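Local structure of isatin hydrolase (Ralstonia solanacearum, 5NMP) at residues V25-Q30 against P257-A262. The protein hydrolyses isatin, opening its five-membered ring to isatinate, as a manganese-binding enzyme of the cyclase family. Residues are numbered along the deposited sequence; the frame is centred on the assembly and turned at random.
Sequences VVDLTQ and PLRVLA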
# COMPACT_ATOMS: atom_id res chain seq x y z
N VAL A 25 11.21 9.30 5.93
CA VAL A 25 10.03 8.46 5.77
C VAL A 25 9.63 7.85 7.11
O VAL A 25 10.40 7.09 7.71
CB VAL A 25 10.27 7.33 4.75
CG1 VAL A 25 9.02 6.47 4.61
CG2 VAL A 25 10.68 7.89 3.40
N VAL A 26 8.43 8.18 7.58
CA VAL A 26 7.94 7.66 8.85
C VAL A 26 6.85 6.61 8.62
O VAL A 26 5.90 6.84 7.88
CB VAL A 26 7.38 8.79 9.73
CG1 VAL A 26 7.00 8.25 11.10
CG2 VAL A 26 8.41 9.90 9.87
N ASP A 27 7.02 5.46 9.26
CA ASP A 27 6.06 4.36 9.16
C ASP A 27 4.95 4.54 10.19
O ASP A 27 5.21 4.50 11.39
CB ASP A 27 6.77 3.01 9.36
CG ASP A 27 5.94 1.83 8.88
OD1 ASP A 27 4.76 2.03 8.50
OD2 ASP A 27 6.47 0.70 8.89
N LEU A 28 3.72 4.73 9.72
CA LEU A 28 2.59 4.95 10.61
C LEU A 28 1.74 3.70 10.77
O LEU A 28 0.62 3.76 11.26
CB LEU A 28 1.72 6.09 10.09
CG LEU A 28 2.43 7.40 9.76
CD1 LEU A 28 1.42 8.47 9.37
CD2 LEU A 28 3.28 7.86 10.94
N THR A 29 2.30 2.56 10.37
CA THR A 29 1.53 1.32 10.29
C THR A 29 1.84 0.35 11.43
O THR A 29 3.01 0.17 11.80
CB THR A 29 1.78 0.62 8.94
OG1 THR A 29 1.62 1.57 7.88
CG2 THR A 29 0.82 -0.53 8.73
N GLN A 30 0.80 -0.24 12.00
CA GLN A 30 0.95 -1.31 12.98
C GLN A 30 1.28 -2.63 12.27
O GLN A 30 1.03 -2.77 11.08
CB GLN A 30 -0.33 -1.48 13.80
CG GLN A 30 -0.68 -0.29 14.70
CD GLN A 30 -0.04 -0.38 16.07
OE1 GLN A 30 0.95 -1.10 16.26
NE2 GLN A 30 -0.60 0.33 17.04
N PRO A 257 -6.62 -3.11 4.57
CA PRO A 257 -5.38 -2.79 5.28
C PRO A 257 -4.38 -2.20 4.29
O PRO A 257 -4.45 -2.51 3.11
CB PRO A 257 -4.92 -4.14 5.83
CG PRO A 257 -5.64 -5.16 5.02
CD PRO A 257 -6.94 -4.54 4.63
N LEU A 258 -3.48 -1.36 4.77
CA LEU A 258 -2.52 -0.71 3.89
C LEU A 258 -1.29 -0.26 4.65
O LEU A 258 -1.28 -0.20 5.87
CB LEU A 258 -3.16 0.48 3.17
CG LEU A 258 -3.30 1.81 3.92
CD1 LEU A 258 -3.79 2.90 2.97
CD2 LEU A 258 -4.24 1.68 5.11
N ARG A 259 -0.24 0.07 3.90
CA ARG A 259 0.98 0.59 4.47
C ARG A 259 0.95 2.11 4.43
O ARG A 259 1.20 2.72 3.39
CB ARG A 259 2.20 0.06 3.72
CG ARG A 259 3.52 0.20 4.47
CD ARG A 259 3.49 -0.59 5.76
NE ARG A 259 4.76 -0.53 6.47
CZ ARG A 259 5.70 -1.47 6.39
NH1 ARG A 259 5.51 -2.54 5.63
NH2 ARG A 259 6.83 -1.33 7.07
N VAL A 260 0.64 2.74 5.56
CA VAL A 260 0.58 4.19 5.64
C VAL A 260 1.95 4.79 5.93
O VAL A 260 2.58 4.44 6.92
CB VAL A 260 -0.41 4.67 6.72
CG1 VAL A 260 -0.49 6.18 6.73
CG2 VAL A 260 -1.79 4.06 6.48
N LEU A 261 2.40 5.68 5.06
CA LEU A 261 3.69 6.33 5.22
C LEU A 261 3.56 7.84 5.26
O LEU A 261 2.66 8.42 4.65
CB LEU A 261 4.64 5.94 4.08
CG LEU A 261 4.96 4.45 3.90
CD1 LEU A 261 5.91 4.26 2.73
CD2 LEU A 261 5.53 3.86 5.18
N ALA A 262 4.46 8.49 5.99
CA ALA A 262 4.49 9.94 6.06
C ALA A 262 5.84 10.49 5.60
O ALA A 262 6.89 10.01 6.02
CB ALA A 262 4.19 10.40 7.47
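Val26 and Ala262 form an antiparallel hydrogen-bonded pair: Val26 N gives to Ala262 O at 2.9 Å, almost straight at 176°, and Ala262 N returns a bond to Val26 O. This joins strand 24-27, outermost in this chain's sheet, to strand 261-264. Two residues on, just past the end of strand 24-27, Leu28 N still reaches Val260 O at 3.0 Å. Side chains take over: Thr29 OG1, set anti to its own carbonyl carbon (chi1 -49°), accepts a bent bond from Val260 N at 2.8 Å. Asp27 closes an Asx turn, its OD1 accepting a hydrogen bond from Thr29 N from above the carboxylate plane. The same carboxylate faces the guanidinium edge of Arg259, the two planes 22° apart; Arg259 NH2 meets Asp27 OD2 at 2.8 Å on the syn side, tilted out of the carboxylate plane, while the bonds from NE are weak. Arg259 NH1 turns to Pro247 O and Val98 O of the second subunit. On the side of Ala262, Leu28 CD1 lies 3.9 Å from Ala262 CB and also touches Val260 CG1, with Ile243 against all three. Asp27 thus holds the turn and the arginine together, so a salt bridge with a buried arginine links the end of this strand pairing to the dimer interface.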